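Local coordinates for protein endoglucanase (Thermotoga maritima, PDB 1VHO) that probably acts as a metal-dependent aminopeptidase of the M42 peptidase family, with two divalent metal cations expected per subunit, at residues H47-G52 with L209-G214; G22-V27 with A66-I71; A223-V228 with V289-N294. All blocks are in the same frame, centred on the assembly; numbering follows the deposited sequence.

Interaction 1. Residues H47-G52 with L209-G214; sequences HGSLIG and LGALTG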
loop_
_atom_site.group_PDB
_atom_site.type_symbol
_atom_site.label_atom_id
_atom_site.label_comp_id
_atom_site.label_asym_id
_atom_site.label_seq_id
_atom_site.Cartn_x
_atom_site.Cartn_y
_atom_site.Cartn_z
ATOM N N HIS A 47 -1.807 -3.257 -17.307
ATOM C CA HIS A 47 -2.270 -2.143 -16.484
ATOM C C HIS A 47 -1.142 -1.535 -15.656
ATOM O O HIS A 47 -1.337 -0.464 -15.051
ATOM C CB HIS A 47 -3.441 -2.544 -15.613
ATOM C CG HIS A 47 -4.681 -2.874 -16.387
ATOM N ND1 HIS A 47 -5.126 -4.166 -16.561
ATOM C CD2 HIS A 47 -5.560 -2.087 -17.046
ATOM C CE1 HIS A 47 -6.236 -4.150 -17.275
ATOM N NE2 HIS A 47 -6.522 -2.896 -17.583
ATOM N N GLY A 48 0.011 -2.182 -15.587
ATOM C CA GLY A 48 1.156 -1.657 -14.868
ATOM C C GLY A 48 1.489 -2.345 -13.549
ATOM O O GLY A 48 2.404 -1.872 -12.853
ATOM N N SER A 49 0.881 -3.485 -13.269
ATOM C CA SER A 49 1.183 -4.221 -12.022
ATOM C C SER A 49 2.502 -4.941 -12.209
ATOM O O SER A 49 2.931 -5.170 -13.373
ATOM C CB SER A 49 0.098 -5.199 -11.636
ATOM O OG SER A 49 -1.133 -4.591 -11.268
ATOM N N LEU A 50 3.211 -5.260 -11.138
ATOM C CA LEU A 50 4.477 -5.930 -11.225
ATOM C C LEU A 50 4.428 -7.273 -10.480
ATOM O O LEU A 50 3.908 -7.318 -9.356
ATOM C CB LEU A 50 5.588 -5.037 -10.636
ATOM C CG LEU A 50 6.986 -5.639 -10.560
ATOM C CD1 LEU A 50 7.675 -5.618 -11.926
ATOM C CD2 LEU A 50 7.859 -4.879 -9.556
ATOM N N ILE A 51 4.858 -8.343 -11.120
ATOM C CA ILE A 51 4.884 -9.673 -10.477
ATOM C C ILE A 51 6.310 -10.176 -10.421
ATOM O O ILE A 51 6.972 -10.299 -11.477
ATOM C CB ILE A 51 3.975 -10.717 -11.160
ATOM C CG1 ILE A 51 2.508 -10.349 -11.007
ATOM C CG2 ILE A 51 4.217 -12.115 -10.502
ATOM C CD1 ILE A 51 1.972 -9.265 -11.935
ATOM N N GLY A 52 6.866 -10.358 -9.223
ATOM C CA GLY A 52 8.257 -10.856 -9.101
ATOM C C GLY A 52 8.153 -12.393 -9.053
ATOM O O GLY A 52 7.277 -12.870 -8.279
ATOM N N LEU A 209 -6.267 -11.892 -8.319
ATOM C CA LEU A 209 -5.994 -12.949 -9.304
ATOM C C LEU A 209 -5.806 -12.340 -10.688
ATOM O O LEU A 209 -4.934 -12.756 -11.459
ATOM C CB LEU A 209 -7.121 -13.978 -9.366
ATOM C CG LEU A 209 -6.827 -15.462 -9.294
ATOM C CD1 LEU A 209 -7.940 -16.283 -9.959
ATOM C CD2 LEU A 209 -5.476 -15.874 -9.844
ATOM N N GLY A 210 -6.649 -11.367 -11.055
ATOM C CA GLY A 210 -6.493 -10.721 -12.355
ATOM C C GLY A 210 -5.142 -10.044 -12.481
ATOM O O GLY A 210 -4.502 -10.049 -13.538
ATOM N N ALA A 211 -4.632 -9.446 -11.375
ATOM C CA ALA A 211 -3.307 -8.819 -11.528
ATOM C C ALA A 211 -2.278 -9.896 -11.825
ATOM O O ALA A 211 -1.420 -9.782 -12.691
ATOM C CB ALA A 211 -2.930 -8.061 -10.252
ATOM N N LEU A 212 -2.273 -10.939 -11.000
ATOM C CA LEU A 212 -1.303 -12.015 -11.187
ATOM C C LEU A 212 -1.368 -12.637 -12.581
ATOM O O LEU A 212 -0.321 -12.792 -13.209
ATOM C CB LEU A 212 -1.555 -13.095 -10.128
ATOM C CG LEU A 212 -0.839 -14.429 -10.329
ATOM C CD1 LEU A 212 0.667 -14.254 -10.291
ATOM C CD2 LEU A 212 -1.290 -15.412 -9.234
ATOM N N THR A 213 -2.572 -12.909 -13.088
ATOM C CA THR A 213 -2.695 -13.557 -14.399
ATOM C C THR A 213 -2.436 -12.636 -15.566
ATOM O O THR A 213 -2.243 -13.099 -16.696
ATOM C CB THR A 213 -4.003 -14.324 -14.597
ATOM O OG1 THR A 213 -5.129 -13.494 -14.330
ATOM C CG2 THR A 213 -4.066 -15.522 -13.638
ATOM N N GLY A 214 -2.241 -11.336 -15.297
ATOM C CA GLY A 214 -1.896 -10.398 -16.368
ATOM C C GLY A 214 -0.432 -10.599 -16.727
ATOM O O GLY A 214 0.063 -10.042 -17.715
#
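Ser49 is the first residue of 47-52 to meet helix 208-213. Its OG lies 4.0 Å from Ala211 CB. This is a van der Waals touch with a methyl; the hydroxyl finds its polar partners outside the two segments. OG is hydrogen-bonded to the backbone N of Val202 and to OE2 of Glu205, a residue predicted to bind the second zinc site. Ser49 may therefore act as a second-shell residue that helps to place this carboxylate. The methyl of Ala211 also rests on Val199 and Ser201 of the neighbouring strand, and a bound cacodylate ion lies about 4 Å from it. Leu50 turns its side chain away from 209-214 and packs on Val28, Ile31, Lys32 and Ile35 of helix 25-35. The sheet is thus covered on both faces at this strand, with helix 208-213 on one face and helix 25-35 on the other. This is the three-layer alpha/beta/alpha build of the catalytic domain of M42 peptidases. Ile51 then points toward the helix again and touches it with both branches. CD1 comes to 3.5 Å from the carbonyl O of Ala211, an atom already hydrogen-bonded to Gly214 N. The other branch, CG2, stands anti to the backbone N with CG1 at chi1 -67°, and reaches Leu212 CD1 at 4.1 Å. The two side chains cross at about a right angle. Leu212 starts out away from the strand, but with chi2 at 62° its CD1 methyl comes back toward Ile51. Val199, Ala215 and Tyr216 also touch Ile51. Within the helix, Thr213 N and Thr213 OG1 both bond Leu209 O.

Interaction 2. Residues G22-V27 with A66-I71; sequences GYETNV and AHVDEI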
loop_
_atom_site.group_PDB
_atom_site.type_symbol
_atom_site.label_atom_id
_atom_site.label_comp_id
_atom_site.label_asym_id
_atom_site.label_seq_id
_atom_site.Cartn_x
_atom_site.Cartn_y
_atom_site.Cartn_z
ATOM N N GLY A 22 -3.967 5.048 -10.768
ATOM C CA GLY A 22 -3.926 5.282 -12.212
ATOM C C GLY A 22 -2.577 5.708 -12.722
ATOM O O GLY A 22 -2.338 5.746 -13.945
ATOM N N TYR A 23 -1.689 6.202 -11.851
ATOM C CA TYR A 23 -0.375 6.722 -12.241
ATOM C C TYR A 23 0.709 6.139 -11.330
ATOM O O TYR A 23 1.541 6.856 -10.770
ATOM C CB TYR A 23 -0.391 8.272 -12.085
ATOM C CG TYR A 23 -1.627 8.889 -12.736
ATOM C CD1 TYR A 23 -1.625 9.172 -14.105
ATOM C CD2 TYR A 23 -2.781 9.109 -12.021
ATOM C CE1 TYR A 23 -2.771 9.657 -14.717
ATOM C CE2 TYR A 23 -3.942 9.616 -12.619
ATOM C CZ TYR A 23 -3.899 9.897 -13.979
ATOM O OH TYR A 23 -5.038 10.392 -14.581
ATOM N N GLU A 24 0.685 4.817 -11.140
ATOM C CA GLU A 24 1.624 4.158 -10.231
ATOM C C GLU A 24 2.939 3.784 -10.866
ATOM O O GLU A 24 3.817 3.249 -10.148
ATOM C CB GLU A 24 0.969 2.846 -9.671
ATOM C CG GLU A 24 -0.392 3.067 -9.042
ATOM C CD GLU A 24 -1.581 2.869 -9.951
ATOM O OE1 GLU A 24 -1.481 2.935 -11.178
ATOM O OE2 GLU A 24 -2.685 2.651 -9.428
ATOM N N THR A 25 3.282 4.243 -12.086
ATOM C CA THR A 25 4.504 3.815 -12.734
ATOM C C THR A 25 5.796 4.027 -12.012
ATOM O O THR A 25 6.692 3.187 -12.053
ATOM C CB THR A 25 4.673 4.624 -14.112
ATOM O OG1 THR A 25 3.324 4.904 -14.503
ATOM C CG2 THR A 25 5.361 3.751 -15.094
ATOM N N ASN A 26 5.985 5.212 -11.443
ATOM C CA ASN A 26 7.236 5.484 -10.744
ATOM C C ASN A 26 7.420 4.587 -9.513
ATOM O O ASN A 26 8.590 4.318 -9.180
ATOM C CB ASN A 26 7.377 6.971 -10.399
ATOM C CG ASN A 26 8.877 7.285 -10.219
ATOM O OD1 ASN A 26 9.719 6.849 -11.025
ATOM N ND2 ASN A 26 9.194 8.029 -9.185
ATOM N N VAL A 27 6.360 4.305 -8.802
ATOM C CA VAL A 27 6.469 3.412 -7.607
ATOM C C VAL A 27 6.842 2.011 -8.074
ATOM O O VAL A 27 7.717 1.356 -7.509
ATOM C CB VAL A 27 5.135 3.370 -6.852
ATOM C CG1 VAL A 27 5.251 2.314 -5.711
ATOM C CG2 VAL A 27 4.793 4.733 -6.248
ATOM N N ALA A 66 -0.057 -7.343 -2.762
ATOM C CA ALA A 66 -0.114 -6.042 -2.062
ATOM C C ALA A 66 -0.571 -4.948 -3.038
ATOM O O ALA A 66 -0.298 -5.085 -4.241
ATOM C CB ALA A 66 1.267 -5.685 -1.509
ATOM N N HIS A 67 -1.316 -3.965 -2.562
ATOM C CA HIS A 67 -1.717 -2.844 -3.431
ATOM C C HIS A 67 -0.537 -1.843 -3.456
ATOM O O HIS A 67 0.275 -1.821 -2.511
ATOM C CB HIS A 67 -2.923 -2.113 -2.836
ATOM C CG HIS A 67 -4.184 -2.885 -2.715
ATOM N ND1 HIS A 67 -5.087 -2.991 -3.764
ATOM C CD2 HIS A 67 -4.724 -3.577 -1.669
ATOM C CE1 HIS A 67 -6.121 -3.706 -3.376
ATOM N NE2 HIS A 67 -5.927 -4.064 -2.117
ATOM N N VAL A 68 -0.505 -0.935 -4.431
ATOM C CA VAL A 68 0.630 -0.007 -4.500
ATOM C C VAL A 68 0.237 1.462 -4.541
ATOM O O VAL A 68 1.129 2.300 -4.299
ATOM C CB VAL A 68 1.549 -0.235 -5.719
ATOM C CG1 VAL A 68 2.074 -1.669 -5.831
ATOM C CG2 VAL A 68 0.861 0.127 -7.020
ATOM N N ASP A 69 -1.025 1.772 -4.873
ATOM C CA ASP A 69 -1.402 3.173 -5.020
ATOM C C ASP A 69 -1.598 3.951 -3.756
ATOM O O ASP A 69 -1.490 3.489 -2.596
ATOM C CB ASP A 69 -2.667 3.277 -5.938
ATOM C CG ASP A 69 -3.947 2.818 -5.264
ATOM O OD1 ASP A 69 -3.874 2.125 -4.223
ATOM O OD2 ASP A 69 -5.079 3.090 -5.724
ATOM N N GLU A 70 -1.887 5.241 -3.944
ATOM C CA GLU A 70 -2.178 6.166 -2.862
ATOM C C GLU A 70 -3.273 7.124 -3.342
ATOM O O GLU A 70 -3.535 7.223 -4.547
ATOM C CB GLU A 70 -0.971 7.020 -2.438
ATOM C CG GLU A 70 -0.465 7.941 -3.607
ATOM C CD GLU A 70 0.939 8.439 -3.238
ATOM O OE1 GLU A 70 1.055 9.459 -2.510
ATOM O OE2 GLU A 70 1.939 7.821 -3.634
ATOM N N ILE A 71 -3.820 7.883 -2.428
ATOM C CA ILE A 71 -4.867 8.823 -2.830
ATOM C C ILE A 71 -4.247 9.956 -3.639
ATOM O O ILE A 71 -3.075 10.346 -3.552
ATOM C CB ILE A 71 -5.645 9.358 -1.632
ATOM C CG1 ILE A 71 -4.784 10.245 -0.763
ATOM C CG2 ILE A 71 -6.238 8.191 -0.819
ATOM C CD1 ILE A 71 -5.317 11.677 -0.722
#
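Glu24 and Asp69 bring the two backbones closest, with their CA atoms 6.1 Å apart. Glu24 holds the N-cap position of helix 25-35. Asp69 lies in the loop that follows strand 61-67. No hydrogen bond joins the two segments. The Glu24 chain bends at chi2 (93°) and crosses Val68 at about a right angle. Val68 CG2 sits against it, 3.8 Å from Glu24 CG. Beyond this point Glu24 runs alongside Asp69, both pointing the same way, with OE2 of Glu24 3.5 Å from CB of Asp69. The His67-Val68-Asp69 sequence is consistent with the His-X-Asp motif of this peptidase clan, and His67 is predicted to bind the first zinc site. The two carboxylates are like charges, with Glu24 OE2 4.4 Å from Asp69 OD2 and their planes 33° apart. Each has a partner of its own. Asp69 OD2 is hydrogen-bonded to Ser21 OG. Glu24 OE2 takes the backbone N of Gln203 and, at 3.0 Å, that of Gly22, which comes from above the carboxylate plane, 57° out of it. Shortening Glu24 to an alanine is likely to leave the N-H groups of Gly22 and Gln203 without this acceptor and to open a gap where CG packs on Val68 CG2. Within the first turn of the helix, Val27 CG1 approaches Val68 CB at 4.5 Å, and Arg174 NE binds the carbonyl O of Val68.

Interaction 3. Residues A223-V228 with V289-N294; sequences AIVMDV and VQLVRN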
loop_
_atom_site.group_PDB
_atom_site.type_symbol
_atom_site.label_atom_id
_atom_site.label_comp_id
_atom_site.label_asym_id
_atom_site.label_seq_id
_atom_site.Cartn_x
_atom_site.Cartn_y
_atom_site.Cartn_z
ATOM N N ALA A 223 -2.619 -18.453 -1.279
ATOM C CA ALA A 223 -2.359 -17.015 -1.481
ATOM C C ALA A 223 -2.406 -16.292 -0.136
ATOM O O ALA A 223 -3.239 -16.627 0.701
ATOM C CB ALA A 223 -3.437 -16.429 -2.380
ATOM N N ILE A 224 -1.505 -15.335 0.031
ATOM C CA ILE A 224 -1.522 -14.543 1.274
ATOM C C ILE A 224 -1.690 -13.075 0.817
ATOM O O ILE A 224 -0.847 -12.573 0.085
ATOM C CB ILE A 224 -0.288 -14.764 2.127
ATOM C CG1 ILE A 224 -0.056 -16.295 2.365
ATOM C CG2 ILE A 224 -0.446 -14.027 3.463
ATOM C CD1 ILE A 224 1.067 -16.520 3.431
ATOM N N VAL A 225 -2.775 -12.451 1.225
ATOM C CA VAL A 225 -3.070 -11.070 0.834
ATOM C C VAL A 225 -2.632 -10.157 1.971
ATOM O O VAL A 225 -2.975 -10.411 3.111
ATOM C CB VAL A 225 -4.576 -10.856 0.561
ATOM C CG1 VAL A 225 -4.942 -9.396 0.396
ATOM C CG2 VAL A 225 -5.004 -11.667 -0.657
HETATM N N MSE A 226 -1.941 -9.069 1.624
HETATM C CA MSE A 226 -1.466 -8.151 2.645
HETATM C C MSE A 226 -2.488 -7.027 2.847
HETATM O O MSE A 226 -3.011 -6.511 1.853
HETATM C CB MSE A 226 -0.189 -7.454 2.136
HETATM C CG MSE A 226 0.993 -8.327 1.816
HETATM SE SE MSE A 226 1.746 -9.020 3.439
HETATM C CE MSE A 226 0.788 -10.673 3.566
ATOM N N ASP A 227 -2.552 -6.529 4.066
ATOM C CA ASP A 227 -3.428 -5.387 4.322
ATOM C C ASP A 227 -2.846 -4.677 5.549
ATOM O O ASP A 227 -1.740 -5.019 5.988
ATOM C CB ASP A 227 -4.862 -5.838 4.587
ATOM C CG ASP A 227 -5.904 -4.798 4.204
ATOM O OD1 ASP A 227 -5.605 -3.588 4.073
ATOM O OD2 ASP A 227 -7.075 -5.188 4.013
ATOM N N VAL A 228 -3.535 -3.657 6.020
ATOM C CA VAL A 228 -3.109 -2.962 7.233
ATOM C C VAL A 228 -4.348 -2.880 8.148
ATOM O O VAL A 228 -5.472 -2.987 7.630
ATOM C CB VAL A 228 -2.568 -1.537 7.014
ATOM C CG1 VAL A 228 -1.192 -1.606 6.294
ATOM C CG2 VAL A 228 -3.559 -0.758 6.161
ATOM N N VAL A 289 -12.494 -11.737 -3.961
ATOM C CA VAL A 289 -13.519 -12.221 -4.865
ATOM C C VAL A 289 -13.031 -13.256 -5.859
ATOM O O VAL A 289 -13.525 -14.395 -5.841
ATOM C CB VAL A 289 -14.278 -11.094 -5.573
ATOM C CG1 VAL A 289 -15.267 -11.600 -6.604
ATOM C CG2 VAL A 289 -14.991 -10.199 -4.572
ATOM N N GLN A 290 -12.060 -12.961 -6.712
ATOM C CA GLN A 290 -11.591 -13.929 -7.699
ATOM C C GLN A 290 -10.942 -15.148 -7.072
ATOM O O GLN A 290 -11.170 -16.297 -7.490
ATOM C CB GLN A 290 -10.655 -13.253 -8.716
ATOM C CG GLN A 290 -11.236 -12.064 -9.461
ATOM C CD GLN A 290 -10.209 -11.166 -10.118
ATOM O OE1 GLN A 290 -9.130 -10.910 -9.594
ATOM N NE2 GLN A 290 -10.488 -10.646 -11.316
ATOM N N LEU A 291 -10.124 -14.957 -6.035
ATOM C CA LEU A 291 -9.426 -16.035 -5.366
ATOM C C LEU A 291 -10.354 -17.114 -4.831
ATOM O O LEU A 291 -10.105 -18.305 -5.009
ATOM C CB LEU A 291 -8.557 -15.476 -4.224
ATOM C CG LEU A 291 -7.324 -14.686 -4.661
ATOM C CD1 LEU A 291 -6.672 -13.983 -3.481
ATOM C CD2 LEU A 291 -6.304 -15.614 -5.327
ATOM N N VAL A 292 -11.394 -16.685 -4.133
ATOM C CA VAL A 292 -12.391 -17.584 -3.561
ATOM C C VAL A 292 -13.126 -18.326 -4.671
ATOM O O VAL A 292 -13.097 -19.562 -4.739
ATOM C CB VAL A 292 -13.351 -16.822 -2.643
ATOM C CG1 VAL A 292 -12.587 -16.138 -1.501
ATOM C CG2 VAL A 292 -14.153 -15.772 -3.386
ATOM N N ARG A 293 -13.593 -17.597 -5.688
ATOM C CA ARG A 293 -14.289 -18.206 -6.816
ATOM C C ARG A 293 -13.453 -19.269 -7.508
ATOM O O ARG A 293 -13.992 -20.253 -8.025
ATOM C CB ARG A 293 -14.722 -17.151 -7.832
ATOM N N ASN A 294 -12.133 -19.107 -7.525
ATOM C CA ASN A 294 -11.234 -20.048 -8.147
ATOM C C ASN A 294 -10.684 -21.092 -7.202
ATOM O O ASN A 294 -9.733 -21.795 -7.568
ATOM C CB ASN A 294 -10.071 -19.273 -8.799
ATOM C CG ASN A 294 -10.433 -18.819 -10.200
ATOM O OD1 ASN A 294 -9.769 -19.237 -11.153
ATOM N ND2 ASN A 294 -11.471 -18.011 -10.327
#
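Leu291 meets Val225 and Ala223 where the short helix 289-293 packs on strand 222-229, in the central sheet of the alpha/beta catalytic domain. The leucine divides its two methyls between two residues on one side of the strand. CD1 lies 4.0 Å from Val225 CG2, and CD2 lies 4.2 Å from Ala223 CB. The contact is entirely apolar and buried. Leu291 reaches the strand with CG anti to its own carbonyl carbon (chi1 -71°). Val225 presents CG2, the branch anti to its carbonyl carbon, and the two side chains meet at a slant. Around these three residues, the strand is held between strands 61-67 and 297-304 by backbone hydrogen bonds, such as those of Ile224 to Phe65 and of Val225 to Ser299. Ile224 and the selenomethionine Met226 turn to the other face and pack on helix 317-333, Met226 also on helix 171-187. Further along the strand is Asp227, predicted to bind the first zinc site. Its OD1 also accepts a weak hydrogen bond from the backbone N of the next residue, Val228, at 2.8 Å. On the helix, Gln290 accepts the N-H of Gly210 on OE1, which joins helix 289-293 to helix 208-213. Asn294, the first residue to leave the helix, bonds back to Gln290: its N meets Gln290 O at 3.0 Å, and its ND2 reaches that oxygen weakly at 3.3 Å, with an angle of 130° at the hydrogen.

How the interactions relate
From the N terminus, 22-27 opens interaction 2 and 47-52 opens interaction 1. Interaction 2 closes at 66-71, while interaction 1 stays open until 209-214, so these two loops cross. Interaction 3 follows in series, with 223-228 closed by 289-294. All three reach the same mixed sheet. Interaction 2 brings the start of helix 25-35 to the loop that follows strand 61-67. Interaction 1 sets helix 208-213 on strand 50-54, and interaction 3 sets helix 289-293 on strand 222-229. Interactions 1 and 3 touch directly, Leu209 packing on Leu291. Interactions 2 and 3 meet through neighbouring strands, where Ala66 CB packs on Met226 CG.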